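PDB 6WPN: substrate-binding protein from Synechococcus sp., which probably binds a sugar or oligosaccharide in the periplasm as the substrate-capturing component of an uptake system. Local coordinates for residues I135-Y140 with L317-T322; G293-A298 with N376-L381; L196-V201 with V380-T385; F185-P190 with Q244-A249. All coordinates share one frame; numbering follows the deposited sequence.

Interaction 1: I135-Y140 with L317-T322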
# COMPACT_ATOMS: atom_id res chain seq x y z
N ILE A 135 -11.33 13.25 -9.07
CA ILE A 135 -10.12 14.00 -8.75
C ILE A 135 -8.84 13.28 -9.17
O ILE A 135 -7.76 13.88 -9.08
CB ILE A 135 -10.04 14.29 -7.24
CG1 ILE A 135 -10.03 12.95 -6.48
CG2 ILE A 135 -11.19 15.17 -6.80
CD1 ILE A 135 -9.59 13.05 -5.05
N ALA A 136 -8.93 12.04 -9.64
CA ALA A 136 -7.71 11.32 -9.97
C ALA A 136 -8.01 10.24 -11.00
O ALA A 136 -9.14 9.75 -11.11
CB ALA A 136 -7.08 10.69 -8.72
N ILE A 137 -6.98 9.88 -11.75
CA ILE A 137 -7.02 8.78 -12.70
C ILE A 137 -6.26 7.61 -12.09
O ILE A 137 -5.14 7.80 -11.62
CB ILE A 137 -6.41 9.19 -14.05
CG1 ILE A 137 -7.28 10.25 -14.73
CG2 ILE A 137 -6.23 7.98 -14.96
CD1 ILE A 137 -6.61 10.93 -15.90
N PRO A 138 -6.83 6.41 -12.07
CA PRO A 138 -6.11 5.27 -11.50
C PRO A 138 -4.89 4.92 -12.34
O PRO A 138 -4.93 4.96 -13.57
CB PRO A 138 -7.15 4.13 -11.53
CG PRO A 138 -8.46 4.80 -11.71
CD PRO A 138 -8.19 6.05 -12.50
N TRP A 139 -3.81 4.58 -11.65
CA TRP A 139 -2.59 4.16 -12.33
C TRP A 139 -2.39 2.67 -12.09
O TRP A 139 -3.11 1.85 -12.67
CB TRP A 139 -1.39 4.98 -11.83
CG TRP A 139 -0.15 4.79 -12.64
CD1 TRP A 139 -0.00 4.01 -13.75
CD2 TRP A 139 1.13 5.38 -12.40
NE1 TRP A 139 1.29 4.08 -14.21
CE2 TRP A 139 2.00 4.92 -13.40
CE3 TRP A 139 1.62 6.27 -11.43
CZ2 TRP A 139 3.34 5.30 -13.45
CZ3 TRP A 139 2.95 6.65 -11.49
CH2 TRP A 139 3.79 6.17 -12.49
N TYR A 140 -1.43 2.30 -11.27
CA TYR A 140 -1.18 0.90 -10.96
C TYR A 140 -1.61 0.59 -9.53
O TYR A 140 -1.99 1.47 -8.75
CB TYR A 140 0.29 0.54 -11.15
CG TYR A 140 1.23 1.19 -10.16
CD1 TYR A 140 1.71 2.48 -10.38
CD2 TYR A 140 1.65 0.52 -9.03
CE1 TYR A 140 2.57 3.07 -9.48
CE2 TYR A 140 2.51 1.11 -8.12
CZ TYR A 140 2.97 2.38 -8.36
OH TYR A 140 3.83 2.96 -7.46
N LEU A 317 -1.38 13.76 -20.38
CA LEU A 317 -0.23 13.02 -19.87
C LEU A 317 -0.67 11.91 -18.92
O LEU A 317 -0.17 10.78 -19.02
CB LEU A 317 0.74 13.98 -19.17
CG LEU A 317 1.91 13.33 -18.41
CD1 LEU A 317 2.79 12.52 -19.36
CD2 LEU A 317 2.72 14.39 -17.69
N ALA A 318 -1.60 12.20 -18.02
CA ALA A 318 -2.08 11.17 -17.11
C ALA A 318 -2.76 10.03 -17.87
O ALA A 318 -2.64 8.86 -17.47
CB ALA A 318 -3.04 11.78 -16.08
N LEU A 319 -3.48 10.35 -18.95
CA LEU A 319 -4.09 9.31 -19.77
C LEU A 319 -3.04 8.52 -20.55
O LEU A 319 -3.17 7.30 -20.71
CB LEU A 319 -5.10 9.92 -20.74
CG LEU A 319 -6.39 10.49 -20.12
CD1 LEU A 319 -7.15 11.33 -21.14
CD2 LEU A 319 -7.26 9.36 -19.62
N PHE A 320 -1.98 9.19 -21.02
CA PHE A 320 -0.92 8.49 -21.73
C PHE A 320 -0.17 7.53 -20.81
O PHE A 320 0.14 6.40 -21.19
CB PHE A 320 0.05 9.49 -22.36
CG PHE A 320 1.20 8.86 -23.09
CD1 PHE A 320 1.04 8.34 -24.37
CD2 PHE A 320 2.46 8.80 -22.51
CE1 PHE A 320 2.10 7.76 -25.04
CE2 PHE A 320 3.53 8.22 -23.18
CZ PHE A 320 3.35 7.70 -24.45
N LEU A 321 0.14 7.98 -19.59
CA LEU A 321 0.86 7.12 -18.65
C LEU A 321 0.02 5.92 -18.24
O LEU A 321 0.58 4.88 -17.85
CB LEU A 321 1.27 7.92 -17.41
CG LEU A 321 2.42 8.91 -17.58
CD1 LEU A 321 2.54 9.80 -16.35
CD2 LEU A 321 3.72 8.19 -17.86
N THR A 322 -1.30 6.03 -18.31
CA THR A 322 -2.20 4.99 -17.83
C THR A 322 -2.96 4.30 -18.96
O THR A 322 -3.98 3.66 -18.71
CB THR A 322 -3.19 5.58 -16.83
OG1 THR A 322 -3.99 6.58 -17.48
CG2 THR A 322 -2.44 6.23 -15.67
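Ile137 and Thr322 carry this contact, and most of it is apolar. The isoleucine uses both branches. Its CG1 stands beside its own backbone N (chi1 -67°) and the chain runs out extended, which brings CD1 to 3.7 Å from Ala318 CB. The same methyl meets Leu319 CD2 at 4.1 Å, the two side chains crossing at about a right angle; Leu319 leaves the helix pointing away from the strand, and only its end swings back. The other branch, Ile137 CG2, rests 3.7 Å from Thr322 OG1.

Contacts with carbonyl oxygens and with the indole form the second group. Thr322 CG2 lies 3.5 Å from Pro138 O and comes obliquely to the indole, 3.8 Å from Trp139 CD1. Trp139 NE1 merely passes near Leu321 O.

The hydroxyl of Thr322 turns back on its own helix: Thr322 OG1 donates to Ala318 O at 2.6 Å, tilted 19° from the carbonyl plane, and also bonds to Tyr119 OH. A valine in its place would probably leave both Ala318 O and Tyr119 without their hydroxyl partner at the helix end.

The arrangement is a helix laid over a sheet, as expected in an alpha/beta lobe of this family. The axes of 137-140 and 317-321 approach to 9.0 Å at 35°. Strand 137-149 is bonded antiparallel to strand 295-303 through Leu302 and Met300, helix 121-124 touches Pro138, and helix 42-55 packs against Leu321.

Interaction 2: G293-A298 with N376-L381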
# COMPACT_ATOMS: atom_id res chain seq x y z
N GLY A 293 -12.22 -12.34 4.92
CA GLY A 293 -11.46 -12.78 3.77
C GLY A 293 -10.87 -11.68 2.92
O GLY A 293 -9.98 -11.96 2.10
N THR A 294 -11.34 -10.44 3.04
CA THR A 294 -10.89 -9.36 2.17
C THR A 294 -9.41 -9.06 2.38
O THR A 294 -8.94 -8.89 3.51
CB THR A 294 -11.71 -8.10 2.43
OG1 THR A 294 -13.10 -8.40 2.27
CG2 THR A 294 -11.32 -7.01 1.46
N ALA A 295 -8.69 -8.95 1.27
CA ALA A 295 -7.30 -8.52 1.26
C ALA A 295 -7.20 -7.06 0.87
O ALA A 295 -8.15 -6.46 0.35
CB ALA A 295 -6.47 -9.37 0.29
N ASN A 296 -6.06 -6.46 1.17
CA ASN A 296 -5.83 -5.06 0.90
C ASN A 296 -5.16 -4.86 -0.45
O ASN A 296 -4.33 -5.67 -0.87
CB ASN A 296 -4.95 -4.44 1.98
CG ASN A 296 -4.90 -2.94 1.90
OD1 ASN A 296 -5.91 -2.26 2.07
ND2 ASN A 296 -3.72 -2.41 1.60
N VAL A 297 -5.53 -3.78 -1.13
CA VAL A 297 -4.91 -3.40 -2.39
C VAL A 297 -4.50 -1.94 -2.29
O VAL A 297 -5.30 -1.08 -1.92
CB VAL A 297 -5.85 -3.64 -3.59
CG1 VAL A 297 -7.20 -2.97 -3.38
CG2 VAL A 297 -5.20 -3.15 -4.88
N ALA A 298 -3.23 -1.67 -2.60
CA ALA A 298 -2.67 -0.33 -2.57
C ALA A 298 -2.91 0.34 -3.92
O ALA A 298 -2.33 -0.08 -4.93
CB ALA A 298 -1.18 -0.37 -2.24
N ASN A 376 -9.25 -10.09 -7.25
CA ASN A 376 -10.69 -10.23 -7.40
C ASN A 376 -11.42 -10.18 -6.07
O ASN A 376 -12.63 -9.92 -6.04
CB ASN A 376 -11.04 -11.53 -8.12
CG ASN A 376 -10.56 -11.55 -9.56
OD1 ASN A 376 -9.88 -12.49 -9.99
ND2 ASN A 376 -10.91 -10.51 -10.31
N THR A 377 -10.70 -10.39 -4.96
CA THR A 377 -11.29 -10.41 -3.63
C THR A 377 -10.73 -9.31 -2.75
O THR A 377 -11.15 -9.18 -1.60
CB THR A 377 -11.08 -11.76 -2.94
OG1 THR A 377 -9.68 -12.06 -2.85
CG2 THR A 377 -11.80 -12.86 -3.72
N ALA A 378 -9.77 -8.53 -3.24
CA ALA A 378 -9.16 -7.50 -2.42
C ALA A 378 -9.86 -6.16 -2.63
O ALA A 378 -10.37 -5.86 -3.72
CB ALA A 378 -7.68 -7.37 -2.75
N ARG A 379 -9.90 -5.37 -1.56
CA ARG A 379 -10.50 -4.05 -1.53
C ARG A 379 -9.50 -3.07 -0.93
O ARG A 379 -8.47 -3.46 -0.38
CB ARG A 379 -11.80 -4.04 -0.71
CG ARG A 379 -13.10 -4.31 -1.48
CD ARG A 379 -13.15 -5.73 -2.04
NE ARG A 379 -14.48 -6.09 -2.54
CZ ARG A 379 -15.31 -6.93 -1.91
NH1 ARG A 379 -14.94 -7.48 -0.76
NH2 ARG A 379 -16.50 -7.21 -2.43
N VAL A 380 -9.82 -1.79 -1.03
CA VAL A 380 -9.02 -0.75 -0.39
C VAL A 380 -9.56 -0.64 1.03
O VAL A 380 -10.76 -0.41 1.23
CB VAL A 380 -9.12 0.58 -1.13
CG1 VAL A 380 -8.56 1.71 -0.28
CG2 VAL A 380 -8.40 0.51 -2.46
N LEU A 381 -8.68 -0.80 2.02
CA LEU A 381 -9.14 -0.93 3.40
C LEU A 381 -9.04 0.35 4.22
O LEU A 381 -9.95 0.64 4.99
CB LEU A 381 -8.35 -2.04 4.10
CG LEU A 381 -8.47 -3.45 3.51
CD1 LEU A 381 -7.61 -4.43 4.30
CD2 LEU A 381 -9.92 -3.91 3.50
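A short parallel beta bridge between Asn296 and Arg379 adds strand 378-379 to strand 295-303, which is itself paired antiparallel with strand 137-149. Arg379 supplies both main-chain bonds and they differ in quality. Arg379 N points almost straight at Ala295 O, 2.8 Å away, with 157° at the hydrogen. Val297 N reaches Arg379 O at 3.1 Å from well above the carbonyl plane, a bent bond, and Asn296 CA adds a CH...O contact of 3.3 Å to that same oxygen.

Asn296 holds its CG anti to the backbone N (chi1 -169°), and this carries OD1 to Leu381 N at 3.1 Å. Leu381 then folds over the amide stem, with CD1 3.5 Å from Asn296 CB. Aliphatic carbons fill in around the bridge: Ala295 CB meets Ala378 CB at 3.8 Å, Val297 CG1 meets Val380 CG2 at 3.8 Å, and Thr294 CG2 lies 3.7 Å from Arg379 CB.

Beyond Arg379 the side-chain carbonyl of Asn296 thus does the work of a main-chain one, extending the bonding by one N-H after regular pairing has stopped and limiting how the asparagine amide can turn.

Interaction 3: L196-V201 with V380-T385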
# COMPACT_ATOMS: atom_id res chain seq x y z
N LEU A 196 -0.64 -2.15 9.96
CA LEU A 196 -1.26 -2.31 11.27
C LEU A 196 -2.67 -1.74 11.27
O LEU A 196 -3.62 -2.41 11.68
CB LEU A 196 -0.40 -1.63 12.33
CG LEU A 196 -0.78 -1.86 13.79
CD1 LEU A 196 -0.63 -3.30 14.18
CD2 LEU A 196 0.08 -0.98 14.65
N LEU A 197 -2.82 -0.51 10.78
CA LEU A 197 -4.15 0.08 10.67
C LEU A 197 -5.05 -0.75 9.76
O LEU A 197 -6.25 -0.88 10.01
CB LEU A 197 -4.05 1.51 10.15
CG LEU A 197 -5.33 2.34 10.29
CD1 LEU A 197 -5.66 2.54 11.77
CD2 LEU A 197 -5.17 3.68 9.60
N GLU A 198 -4.48 -1.31 8.69
CA GLU A 198 -5.26 -2.19 7.83
C GLU A 198 -5.68 -3.46 8.55
O GLU A 198 -6.78 -3.98 8.31
CB GLU A 198 -4.47 -2.51 6.56
CG GLU A 198 -4.27 -1.32 5.63
CD GLU A 198 -3.12 -1.52 4.65
OE1 GLU A 198 -2.41 -2.53 4.77
OE2 GLU A 198 -2.96 -0.68 3.74
N SER A 199 -4.83 -3.99 9.44
CA SER A 199 -5.22 -5.17 10.20
C SER A 199 -6.41 -4.87 11.10
O SER A 199 -7.28 -5.72 11.30
CB SER A 199 -4.05 -5.69 11.04
OG SER A 199 -3.88 -4.89 12.20
N PHE A 200 -6.45 -3.65 11.66
CA PHE A 200 -7.62 -3.23 12.43
C PHE A 200 -8.88 -3.36 11.59
O PHE A 200 -9.89 -3.93 12.03
CB PHE A 200 -7.44 -1.79 12.92
CG PHE A 200 -6.59 -1.67 14.17
CD1 PHE A 200 -5.22 -1.79 14.10
CD2 PHE A 200 -7.17 -1.41 15.39
CE1 PHE A 200 -4.44 -1.67 15.24
CE2 PHE A 200 -6.39 -1.30 16.54
CZ PHE A 200 -5.02 -1.43 16.45
N VAL A 201 -8.84 -2.85 10.36
CA VAL A 201 -10.01 -2.94 9.49
C VAL A 201 -10.33 -4.40 9.17
O VAL A 201 -11.50 -4.79 9.12
CB VAL A 201 -9.78 -2.12 8.20
CG1 VAL A 201 -11.01 -2.18 7.31
CG2 VAL A 201 -9.44 -0.68 8.55
N VAL A 380 -9.82 -1.79 -1.03
CA VAL A 380 -9.02 -0.75 -0.39
C VAL A 380 -9.56 -0.64 1.03
O VAL A 380 -10.76 -0.41 1.23
CB VAL A 380 -9.12 0.58 -1.13
CG1 VAL A 380 -8.56 1.71 -0.28
CG2 VAL A 380 -8.40 0.51 -2.46
N LEU A 381 -8.68 -0.80 2.02
CA LEU A 381 -9.14 -0.93 3.40
C LEU A 381 -9.04 0.35 4.22
O LEU A 381 -9.95 0.64 4.99
CB LEU A 381 -8.35 -2.04 4.10
CG LEU A 381 -8.47 -3.45 3.51
CD1 LEU A 381 -7.61 -4.43 4.30
CD2 LEU A 381 -9.92 -3.91 3.50
N VAL A 382 -7.96 1.11 4.08
CA VAL A 382 -7.92 2.42 4.73
C VAL A 382 -8.96 3.30 4.04
O VAL A 382 -8.87 3.54 2.83
CB VAL A 382 -6.50 3.03 4.69
CG1 VAL A 382 -5.56 2.17 5.52
CG2 VAL A 382 -5.98 3.14 3.27
N PRO A 383 -9.98 3.77 4.76
CA PRO A 383 -11.02 4.58 4.10
C PRO A 383 -10.43 5.88 3.57
O PRO A 383 -9.74 6.61 4.29
CB PRO A 383 -12.04 4.82 5.21
CG PRO A 383 -11.28 4.64 6.48
CD PRO A 383 -10.24 3.59 6.20
N ALA A 384 -10.67 6.15 2.29
CA ALA A 384 -10.14 7.35 1.65
C ALA A 384 -10.81 8.59 2.22
O ALA A 384 -11.65 9.21 1.56
CB ALA A 384 -10.35 7.28 0.14
N THR A 385 -10.46 8.95 3.45
CA THR A 385 -11.04 10.08 4.15
C THR A 385 -9.95 11.07 4.56
O THR A 385 -8.76 10.74 4.58
CB THR A 385 -11.79 9.59 5.39
OG1 THR A 385 -10.85 9.08 6.33
CG2 THR A 385 -12.77 8.49 5.01
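Glu198 and Val382 have matching first torsions, each with a gamma carbon anti to its carbonyl carbon (chi1 -68° and -65°), and those two carbons, Glu198 CG and Val382 CG1, meet at 3.7 Å. Val201, by contrast, has CG1 anti to its backbone N (chi1 -179°). Both its methyls then address the main chain of the loop, with CG1 and CG2 each 3.8 Å from Leu381 O; CG1 is also 4.2 Å from Leu381 CB. The leucine reaches across the helix, with CD1 4.1 Å from Glu198 O. Leu197 adds a looser touch, its CD2 4.4 Å from Val382 CG1.

The contact lays the loop between strand 378-379 and helix 388-403 across one side of helix 195-202. Val382 also reaches Pro93 of helix 92-99, while Leu197 packs on Gln392 and Ile395 of helix 388-403, so several helices converge here.

The joining is by van der Waals packing, of methyls on other aliphatic carbons and on main-chain carbonyl oxygens. Glu198 plays two parts: its aliphatic stem serves as a greasy surface for Val382, and the extended chain takes the carboxylate on to a salt bridge with Arg144. That pairing of a buried acid with an arginine is likely to favour the ionised form, and it anchors the far end of a side chain whose stem packs against the valine.

Interaction 4: F185-P190 with Q244-A249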
# COMPACT_ATOMS: atom_id res chain seq x y z
N PHE A 185 6.21 -9.45 11.29
CA PHE A 185 6.76 -8.14 11.64
C PHE A 185 5.78 -7.10 11.12
O PHE A 185 5.71 -6.87 9.91
CB PHE A 185 8.14 -7.94 11.01
CG PHE A 185 8.85 -6.69 11.46
CD1 PHE A 185 8.41 -5.43 11.08
CD2 PHE A 185 10.00 -6.78 12.23
CE1 PHE A 185 9.07 -4.29 11.49
CE2 PHE A 185 10.67 -5.64 12.64
CZ PHE A 185 10.21 -4.40 12.27
N VAL A 186 5.02 -6.46 12.01
CA VAL A 186 4.13 -5.37 11.64
C VAL A 186 4.56 -4.14 12.43
O VAL A 186 4.53 -4.15 13.66
CB VAL A 186 2.66 -5.72 11.88
CG1 VAL A 186 1.77 -4.54 11.50
CG2 VAL A 186 2.27 -6.96 11.09
N THR A 187 4.95 -3.09 11.72
CA THR A 187 5.49 -1.91 12.36
C THR A 187 4.38 -1.09 13.01
O THR A 187 3.24 -1.04 12.54
CB THR A 187 6.26 -1.04 11.37
OG1 THR A 187 6.90 0.04 12.06
CG2 THR A 187 5.33 -0.47 10.30
N VAL A 188 4.73 -0.44 14.12
CA VAL A 188 3.84 0.48 14.81
C VAL A 188 4.47 1.88 14.89
O VAL A 188 4.10 2.70 15.73
CB VAL A 188 3.43 -0.08 16.19
CG1 VAL A 188 4.61 -0.13 17.14
CG2 VAL A 188 2.25 0.66 16.81
N VAL A 189 5.43 2.15 14.01
CA VAL A 189 6.01 3.48 13.85
C VAL A 189 4.93 4.35 13.21
O VAL A 189 4.46 4.03 12.11
CB VAL A 189 7.30 3.43 13.02
CG1 VAL A 189 7.75 4.84 12.64
CG2 VAL A 189 8.39 2.71 13.79
N PRO A 190 4.52 5.44 13.87
CA PRO A 190 3.26 6.12 13.48
C PRO A 190 3.06 6.37 11.99
O PRO A 190 2.02 5.98 11.44
CB PRO A 190 3.35 7.44 14.26
CG PRO A 190 4.10 7.08 15.49
CD PRO A 190 5.12 6.04 15.07
N GLN A 244 11.16 0.58 14.32
CA GLN A 244 11.64 0.43 12.96
C GLN A 244 10.51 -0.03 12.06
O GLN A 244 9.57 -0.70 12.50
CB GLN A 244 12.83 -0.56 12.88
CG GLN A 244 14.11 -0.04 13.52
CD GLN A 244 15.26 -1.02 13.46
OE1 GLN A 244 15.09 -2.22 13.71
NE2 GLN A 244 16.44 -0.53 13.14
N GLY A 245 10.60 0.33 10.78
CA GLY A 245 9.56 0.05 9.81
C GLY A 245 9.82 -1.19 8.99
O GLY A 245 10.61 -2.06 9.36
N GLN A 246 9.16 -1.26 7.84
CA GLN A 246 9.17 -2.47 7.02
C GLN A 246 10.53 -2.73 6.38
O GLN A 246 10.78 -3.85 5.93
CB GLN A 246 8.10 -2.38 5.94
CG GLN A 246 6.68 -2.50 6.47
CD GLN A 246 6.45 -3.80 7.23
OE1 GLN A 246 6.84 -4.87 6.77
NE2 GLN A 246 5.82 -3.70 8.40
N ARG A 247 11.41 -1.72 6.32
CA ARG A 247 12.76 -1.97 5.84
C ARG A 247 13.51 -2.92 6.77
O ARG A 247 14.34 -3.71 6.31
CB ARG A 247 13.52 -0.65 5.73
CG ARG A 247 12.97 0.28 4.66
CD ARG A 247 13.78 1.57 4.57
NE ARG A 247 13.24 2.50 3.59
CZ ARG A 247 13.73 3.72 3.37
NH1 ARG A 247 14.77 4.15 4.06
NH2 ARG A 247 13.17 4.51 2.46
N ARG A 248 13.22 -2.86 8.07
CA ARG A 248 13.79 -3.82 9.01
C ARG A 248 13.19 -5.21 8.80
O ARG A 248 13.90 -6.22 8.90
CB ARG A 248 13.57 -3.34 10.44
CG ARG A 248 13.97 -4.34 11.52
CD ARG A 248 15.44 -4.69 11.43
NE ARG A 248 15.82 -5.58 12.52
CZ ARG A 248 17.04 -6.08 12.68
NH1 ARG A 248 18.01 -5.79 11.81
NH2 ARG A 248 17.31 -6.87 13.71
N ALA A 249 11.88 -5.28 8.51
CA ALA A 249 11.28 -6.57 8.20
C ALA A 249 11.93 -7.19 6.97
O ALA A 249 12.26 -8.38 6.96
CB ALA A 249 9.78 -6.41 7.97
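Thr187 OG1 is gripped from two directions. It donates to Gln244 O at 2.8 Å, lying 42° out of that carbonyl's plane, and accepts from Val189 N at 3.2 Å in a nearly straight bond of 168°. The acceptance two residues on makes an ST turn, which also places Val189 CG2 against the second segment, 3.5 Å from Gln244 N.

Phe185 supplies the apolar half. With CG anti to the backbone N (chi1 -172°), its ring slides under the first turn of the helix: Ala249 N stands over the centre of one face, and Ala249 CB is 3.5 Å from Phe185 CD1. Gln244 O lies in the ring plane at its edge, whereas Gly245 O comes obliquely to within 3.4 Å of Phe185 CE1. Arg248 CG approaches Phe185 CE2 at 3.7 Å, its guanidinium carrying on to salt bridges with Glu251 and Glu240.

Gly245 is the N-cap of helix 246-254, and the contacts of Thr187 and Phe185 fasten the loop between helices 168-179 and 195-202 to the start of that helix. Swapping Phe185 for a serine would probably open a gap beneath Ala249 and leave the stem of Arg248 without its packing surface.

Gln246 bends at its second torsion and passes the phenyl ring with its amide nearly perpendicular to it. NE2 ends 3.5 Å from Thr187 N, two donors that do not bond, and 3.8 Å from Thr187 CG2. Pro238, Val241 and Leu258 also touch Phe185.

Interactions 1 and 3 are buried and rely on aliphatic packing, whereas interactions 2 and 4 are partly buried and include hydrogen bonds between their segments. Interactions 1 and 2 reach the same sheet through the neighbouring strands 137-149 and 295-303, one covering it with a helix and the other extending it with main-chain pairing; their centres are about 21 Å apart. Interactions 2 and 3 share Val380 and Leu381, so the chain leaving the sheet at once packs against helix 195-202. That helix also touches interaction 4, where Leu196 packs on Val186 and Val188. Interactions 1 and 4 lie on opposite sides of the chain's centre.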